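PDB 3DMH: probable ribosomal RNA small subunit methyltransferase from Thermus thermophilus, which transfers a methyl group from S-adenosylmethionine to the N2 atom of a guanosine in 16S ribosomal RNA. Local coordinates for residues 198-203 / 247-252; 159-162 / 168-171; 48-53 / 95-100. One frame throughout, in Å; residues are numbered along the deposited sequence.

Interaction 1: residues 198-203 / 247-252; sequences YTFHHL and LTLPLA
Tyr-198 and Phe-200, two residues apart on strand 196-202, reach across to Leu-249 and Pro-250 of helix 248-253. This helix belongs to the Rossmann-like fold of the class I methyltransferases and follows the glycine-rich turn after strand 236-240. The closest approach is made by the tyrosine hydroxyl, whose OH lies 3.2 Å from Pro-250 CA. The proline ring sits over one face of the phenol as a CH-pi contact: Pro-250 CG is 4.3 Å from the centroid of the Tyr-198 ring and displaced toward its rim. Further back along the same ring, Tyr-198 CD1 meets Leu-249 CB at 4.0 Å, the two side chains passing each other in opposite senses. Leu-249 also serves Phe-200, for its CD2 lies 3.9 Å from Phe-200 CE1, and so it is shared between the two aromatics. With CG anti to its carbonyl carbon in each (chi1 -59° in Tyr-198 and -62° in Phe-200), both aromatics extend to Leu-249 from the same strand. A serine in place of Tyr-198 would probably leave Pro-250 CG without the ring face it packs on and open a gap beside Leu-249.

Behind this first layer, backbone bonds of Tyr-198 to Ala-191 and of Phe-200 to Phe-189 hold the strand in a two-stranded hairpin with 187-193, and the rings of Phe-189 and Tyr-244 meet that of Phe-200. On the helix side, Pro-250 rests on Leu-220 and Leu-249 on Leu-271, while Leu-247 touches the bound S-adenosylmethionine. Thr-248 ties the helix to the central sheet, its OG1 hydrogen-bonded to Asp-239 OD2, and Leu-251 N bonds Leu-247 O at 3.1 Å.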
# COMPACT_ATOMS: atom_id res chain seq x y z
N TYR A 198 2.14 0.96 -24.06
CA TYR A 198 2.47 0.20 -22.85
C TYR A 198 1.34 -0.75 -22.50
O TYR A 198 0.16 -0.42 -22.68
CB TYR A 198 2.73 1.14 -21.66
CG TYR A 198 3.87 2.10 -21.91
CD1 TYR A 198 5.18 1.76 -21.58
CD2 TYR A 198 3.63 3.33 -22.52
CE1 TYR A 198 6.23 2.64 -21.83
CE2 TYR A 198 4.67 4.20 -22.77
CZ TYR A 198 5.96 3.86 -22.44
OH TYR A 198 6.98 4.74 -22.70
N THR A 199 1.69 -1.94 -22.01
CA THR A 199 0.70 -2.83 -21.43
C THR A 199 1.02 -2.98 -19.96
O THR A 199 2.03 -3.59 -19.60
CB THR A 199 0.68 -4.22 -22.10
OG1 THR A 199 0.37 -4.05 -23.49
CG2 THR A 199 -0.38 -5.10 -21.47
N PHE A 200 0.16 -2.42 -19.13
CA PHE A 200 0.31 -2.53 -17.68
C PHE A 200 -0.35 -3.80 -17.14
O PHE A 200 -1.35 -4.28 -17.68
CB PHE A 200 -0.23 -1.29 -16.98
CG PHE A 200 0.50 -0.03 -17.36
CD1 PHE A 200 1.70 0.31 -16.75
CD2 PHE A 200 -0.01 0.80 -18.36
CE1 PHE A 200 2.37 1.47 -17.10
CE2 PHE A 200 0.66 1.96 -18.73
CZ PHE A 200 1.86 2.31 -18.09
N HIS A 201 0.24 -4.33 -16.08
CA HIS A 201 -0.21 -5.57 -15.46
C HIS A 201 -0.30 -5.29 -13.99
O HIS A 201 0.60 -4.69 -13.41
CB HIS A 201 0.80 -6.68 -15.68
CG HIS A 201 0.79 -7.22 -17.07
ND1 HIS A 201 1.39 -6.56 -18.13
CD2 HIS A 201 0.23 -8.33 -17.59
CE1 HIS A 201 1.21 -7.26 -19.24
NE2 HIS A 201 0.51 -8.34 -18.93
N HIS A 202 -1.39 -5.72 -13.38
CA HIS A 202 -1.52 -5.53 -11.94
C HIS A 202 -2.43 -6.51 -11.24
O HIS A 202 -3.34 -7.11 -11.83
CB HIS A 202 -1.94 -4.08 -11.63
CG HIS A 202 -3.27 -3.70 -12.19
ND1 HIS A 202 -4.45 -4.15 -11.64
CD2 HIS A 202 -3.60 -2.92 -13.24
CE1 HIS A 202 -5.46 -3.66 -12.34
NE2 HIS A 202 -4.97 -2.92 -13.32
N LEU A 203 -2.13 -6.68 -9.95
CA LEU A 203 -2.93 -7.46 -9.03
C LEU A 203 -4.05 -6.58 -8.45
O LEU A 203 -4.09 -5.36 -8.72
CB LEU A 203 -2.04 -8.02 -7.91
CG LEU A 203 -1.03 -9.09 -8.34
CD1 LEU A 203 0.04 -9.22 -7.25
CD2 LEU A 203 -1.72 -10.42 -8.55
N LEU A 247 4.30 5.99 -14.14
CA LEU A 247 5.45 6.89 -14.39
C LEU A 247 6.73 6.10 -14.70
O LEU A 247 7.53 6.50 -15.54
CB LEU A 247 5.71 7.81 -13.19
CG LEU A 247 4.53 8.65 -12.71
CD1 LEU A 247 4.90 9.50 -11.50
CD2 LEU A 247 3.97 9.55 -13.82
N THR A 248 6.89 4.98 -14.00
CA THR A 248 8.11 4.18 -14.06
C THR A 248 8.40 3.64 -15.46
O THR A 248 9.51 3.74 -15.95
CB THR A 248 8.01 2.97 -13.11
OG1 THR A 248 7.35 3.36 -11.88
CG2 THR A 248 9.41 2.36 -12.87
N LEU A 249 7.39 3.04 -16.08
CA LEU A 249 7.60 2.40 -17.39
C LEU A 249 7.97 3.41 -18.48
O LEU A 249 8.99 3.21 -19.16
CB LEU A 249 6.41 1.51 -17.81
CG LEU A 249 6.52 0.03 -17.42
CD1 LEU A 249 6.44 -0.20 -15.91
CD2 LEU A 249 5.44 -0.79 -18.12
N PRO A 250 7.17 4.49 -18.64
CA PRO A 250 7.55 5.50 -19.64
C PRO A 250 8.94 6.09 -19.39
O PRO A 250 9.70 6.24 -20.33
CB PRO A 250 6.47 6.58 -19.47
CG PRO A 250 5.30 5.83 -18.99
CD PRO A 250 5.88 4.82 -18.02
N LEU A 251 9.27 6.42 -18.13
CA LEU A 251 10.59 6.97 -17.87
C LEU A 251 11.72 5.98 -18.19
O LEU A 251 12.78 6.39 -18.69
CB LEU A 251 10.69 7.51 -16.44
CG LEU A 251 9.82 8.76 -16.19
CD1 LEU A 251 9.72 9.03 -14.70
CD2 LEU A 251 10.32 10.00 -16.96
N ALA A 252 11.50 4.69 -17.94
CA ALA A 252 12.47 3.65 -18.32
C ALA A 252 12.58 3.55 -19.83
O ALA A 252 13.67 3.43 -20.39
CB ALA A 252 12.09 2.29 -17.74

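Interaction 2: residues 159-162 / 168-171; sequences GVVV and YRVA
Val-161 and Ala-171 face each other as a non-hydrogen-bonded antiparallel pair, their side chains on the same face of the sheet, where Phe-149 of helix 145-156 packs on both. Val-161 holds CG1 anti to its backbone N (chi1 166°), which sets that methyl 4.0 Å from Arg-169 CD. The two side chains cross at a slant, so the aliphatic part of the arginine does the touching. The chain of Arg-169 bends at chi2 and folds back on its own strand: NH1 gives a hydrogen bond of 3.0 Å to Tyr-168 O, with the oxygen in the guanidinium plane, and also bonds Gly-166 O in the turn.

Val-162 and Val-170 meet beside helix 33-41, resting on Thr-41 and Leu-37 respectively. Between them Val-162 CG2 stands 4.1 Å from Val-170 CG1. The same CG2 lies 3.5 Å from Val-170 O, the oxygen that accepts the bond from Val-162 N at 2.8 Å. Val-170 O is further approached by Val-161 CA, and Val-160 O by Ala-171 CA, two CA-H...O contacts made by the CA atoms of the pair itself.

The strands are 159-165 and 168-174, the hairpin that supplies the reversed 7-6 end of the 3-2-1-4-5-7-6 order characteristic of the class I methyltransferase fold.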
# COMPACT_ATOMS: atom_id res chain seq x y z
N GLY A 159 -22.14 -18.09 10.27
CA GLY A 159 -21.48 -16.88 10.71
C GLY A 159 -22.46 -16.07 11.50
O GLY A 159 -23.66 -16.06 11.20
N VAL A 160 -21.95 -15.41 12.53
CA VAL A 160 -22.75 -14.54 13.38
C VAL A 160 -21.90 -13.35 13.85
O VAL A 160 -20.71 -13.50 14.13
CB VAL A 160 -23.34 -15.32 14.60
CG1 VAL A 160 -22.23 -15.97 15.44
CG2 VAL A 160 -24.23 -14.43 15.46
N VAL A 161 -22.53 -12.18 13.92
CA VAL A 161 -21.91 -11.00 14.53
C VAL A 161 -21.70 -11.23 16.03
O VAL A 161 -22.65 -11.56 16.76
CB VAL A 161 -22.77 -9.73 14.29
CG1 VAL A 161 -22.31 -8.59 15.19
CG2 VAL A 161 -22.69 -9.31 12.82
N VAL A 162 -20.46 -11.07 16.47
CA VAL A 162 -20.10 -11.24 17.87
C VAL A 162 -19.69 -9.95 18.58
O VAL A 162 -19.39 -9.97 19.78
CB VAL A 162 -19.02 -12.35 18.05
CG1 VAL A 162 -19.59 -13.74 17.68
CG2 VAL A 162 -17.77 -12.03 17.22
N TYR A 168 -19.33 -0.33 13.20
CA TYR A 168 -18.24 -1.32 13.17
C TYR A 168 -18.72 -2.66 13.69
O TYR A 168 -19.51 -2.72 14.65
CB TYR A 168 -17.01 -0.81 13.94
CG TYR A 168 -16.61 0.56 13.48
CD1 TYR A 168 -16.01 0.75 12.22
CD2 TYR A 168 -16.86 1.68 14.27
CE1 TYR A 168 -15.67 2.02 11.78
CE2 TYR A 168 -16.51 2.96 13.83
CZ TYR A 168 -15.93 3.12 12.59
OH TYR A 168 -15.59 4.38 12.17
N ARG A 169 -18.24 -3.73 13.06
CA ARG A 169 -18.71 -5.09 13.36
C ARG A 169 -17.54 -6.05 13.41
O ARG A 169 -16.56 -5.88 12.66
CB ARG A 169 -19.65 -5.59 12.27
CG ARG A 169 -20.97 -4.84 12.12
CD ARG A 169 -21.86 -5.08 13.32
NE ARG A 169 -23.16 -4.40 13.21
CZ ARG A 169 -23.38 -3.12 13.50
NH1 ARG A 169 -22.40 -2.34 13.94
NH2 ARG A 169 -24.60 -2.61 13.36
N VAL A 170 -17.66 -7.06 14.27
CA VAL A 170 -16.85 -8.28 14.19
C VAL A 170 -17.81 -9.46 14.13
O VAL A 170 -18.76 -9.53 14.94
CB VAL A 170 -15.93 -8.49 15.40
CG1 VAL A 170 -15.04 -9.72 15.18
CG2 VAL A 170 -15.09 -7.25 15.67
N ALA A 171 -17.58 -10.35 13.17
CA ALA A 171 -18.29 -11.61 13.08
C ALA A 171 -17.35 -12.79 13.25
O ALA A 171 -16.15 -12.70 12.98
CB ALA A 171 -19.02 -11.71 11.76

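Interaction 3: residues 48-53 / 95-100; sequences RALDLN and WEAAAG
Gly-100 O receives a hydrogen bond of 2.7 Å from a water that in turn accepts one of 2.8 Å from Arg-48 NH1. This single water joins the beginning of strand 48-51 to the loop leading into strand 102-108. It lies at the edge of the Arg-48 guanidinium, in its plane. The rest of that group is turned to other partners, notably Asp-103, which pairs with NH2 in a salt bridge, so the arginine links, through the water, to the loop and, directly, to the adjoining strand 102-108. Gly-100 has a positive phi of 69°, a backbone shape that glycine adopts easily.

Further along, the contact becomes wholly apolar. Ala-97 points its CB at the strand and meets Leu-50 CD2 at 3.4 Å, tighter than usual for two methyl groups. The leucine delivers that methyl with CG anti to its backbone N (chi1 -178°). Leu-52, just beyond the strand, approaches the same alanine less closely, its CD2 4.3 Å from Ala-97 CB. Ala-97 thus faces two alternate residues of the chain, and Ala-128 of helix 115-128 touches both it and Leu-50, while Leu-72 of strand 68-73 does likewise.

At the last residue of the strand, Asp-51 OD1 accepts from Asn-53 N at 3.0 Å, an Asx turn, and its OD2 bonds Ser-60 OG. Strand 48-51 belongs to the parallel part of the first of two Rossmann-like sheets in the chain.

With no direct hydrogen bond between the two segments, the loop is held to the strand by methyl packing at Ala-97 and by a water-mediated link at Gly-100, where the salt bridge to Asp-103 probably helps hold the guanidinium in place for the water.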
# COMPACT_ATOMS: atom_id res chain seq x y z
N ARG A 48 -3.11 -22.86 15.86
CA ARG A 48 -2.46 -22.07 14.81
C ARG A 48 -3.39 -20.99 14.23
O ARG A 48 -4.45 -21.30 13.69
CB ARG A 48 -2.00 -22.98 13.67
CG ARG A 48 -1.09 -24.12 14.10
CD ARG A 48 -1.22 -25.30 13.14
NE ARG A 48 -2.60 -25.81 13.09
CZ ARG A 48 -3.07 -26.67 12.19
NH1 ARG A 48 -2.29 -27.19 11.25
NH2 ARG A 48 -4.35 -27.03 12.25
N ALA A 49 -2.96 -19.73 14.32
CA ALA A 49 -3.75 -18.62 13.79
C ALA A 49 -3.02 -17.90 12.66
O ALA A 49 -1.78 -17.86 12.64
CB ALA A 49 -4.08 -17.60 14.89
N LEU A 50 -3.79 -17.31 11.77
CA LEU A 50 -3.24 -16.50 10.68
C LEU A 50 -3.97 -15.15 10.64
O LEU A 50 -5.19 -15.12 10.55
CB LEU A 50 -3.44 -17.24 9.34
CG LEU A 50 -2.88 -16.58 8.07
CD1 LEU A 50 -1.37 -16.50 8.11
CD2 LEU A 50 -3.36 -17.35 6.81
N ASP A 51 -3.22 -14.05 10.67
CA ASP A 51 -3.80 -12.71 10.47
C ASP A 51 -3.49 -12.26 9.04
O ASP A 51 -2.32 -12.14 8.68
CB ASP A 51 -3.18 -11.73 11.47
CG ASP A 51 -3.86 -10.38 11.48
OD1 ASP A 51 -4.46 -9.96 10.47
OD2 ASP A 51 -3.73 -9.70 12.53
N LEU A 52 -4.54 -12.04 8.24
CA LEU A 52 -4.37 -11.71 6.82
C LEU A 52 -4.28 -10.22 6.51
O LEU A 52 -4.12 -9.85 5.34
CB LEU A 52 -5.51 -12.35 5.98
CG LEU A 52 -5.43 -13.86 5.87
CD1 LEU A 52 -6.66 -14.36 5.12
CD2 LEU A 52 -4.15 -14.29 5.16
N ASN A 53 -4.43 -9.37 7.52
CA ASN A 53 -4.36 -7.91 7.29
C ASN A 53 -3.97 -7.25 8.60
O ASN A 53 -4.78 -6.52 9.19
CB ASN A 53 -5.69 -7.37 6.76
CG ASN A 53 -5.64 -5.86 6.47
OD1 ASN A 53 -4.57 -5.29 6.22
ND2 ASN A 53 -6.79 -5.21 6.53
N TRP A 95 -3.41 -14.11 -0.29
CA TRP A 95 -3.60 -15.37 -1.01
C TRP A 95 -2.34 -16.23 -1.16
O TRP A 95 -2.37 -17.28 -1.84
CB TRP A 95 -4.26 -15.12 -2.37
CG TRP A 95 -3.54 -14.10 -3.19
CD1 TRP A 95 -2.52 -14.33 -4.05
CD2 TRP A 95 -3.82 -12.69 -3.24
NE1 TRP A 95 -2.13 -13.16 -4.66
CE2 TRP A 95 -2.90 -12.13 -4.17
CE3 TRP A 95 -4.74 -11.85 -2.59
CZ2 TRP A 95 -2.89 -10.76 -4.47
CZ3 TRP A 95 -4.72 -10.48 -2.90
CH2 TRP A 95 -3.80 -9.95 -3.82
N GLU A 96 -1.26 -15.81 -0.52
CA GLU A 96 -0.07 -16.65 -0.43
C GLU A 96 -0.15 -17.55 0.81
O GLU A 96 0.77 -18.33 1.05
CB GLU A 96 1.21 -15.82 -0.46
CG GLU A 96 1.49 -15.24 -1.85
CD GLU A 96 2.71 -14.34 -1.92
OE1 GLU A 96 2.99 -13.66 -0.90
OE2 GLU A 96 3.38 -14.34 -2.98
N ALA A 97 -1.25 -17.47 1.56
CA ALA A 97 -1.43 -18.29 2.76
C ALA A 97 -1.40 -19.78 2.44
O ALA A 97 -1.94 -20.20 1.43
CB ALA A 97 -2.73 -17.93 3.47
N ALA A 98 -0.75 -20.54 3.31
CA ALA A 98 -0.73 -22.00 3.23
C ALA A 98 -2.13 -22.59 3.37
O ALA A 98 -2.88 -22.24 4.28
CB ALA A 98 0.19 -22.56 4.31
N ALA A 99 -2.50 -23.49 2.47
CA ALA A 99 -3.84 -24.05 2.51
C ALA A 99 -4.01 -25.10 3.62
O ALA A 99 -3.15 -25.98 3.82
CB ALA A 99 -4.20 -24.63 1.14
N GLY A 100 -5.11 -24.98 4.36
CA GLY A 100 -5.55 -25.99 5.35
C GLY A 100 -4.69 -26.12 6.59
O GLY A 100 -4.76 -27.15 7.29
O HOH W 1 -3.60 -28.61 9.26

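Interactions 2 and 3 belong to the same seven-stranded sheet: 159-162 / 168-171 lies in its edge hairpin, partly exposed, whereas 48-53 / 95-100 is a buried contact on an inner strand. Interaction 1 lies in the other half of the chain, buried near the cofactor, and its centre is about 40 Å from that of interaction 2. The chemistry follows the place: aromatic rings against a helix in interaction 1, main-chain pairing with valines alongside in interaction 2, and methyl packing plus a bridging water in interaction 3. The two halves do meet, since Leu-203 of interaction 1 packs on Trp-95 of interaction 3, with Leu-203 CD2 4.3 Å from Trp-95 CZ2.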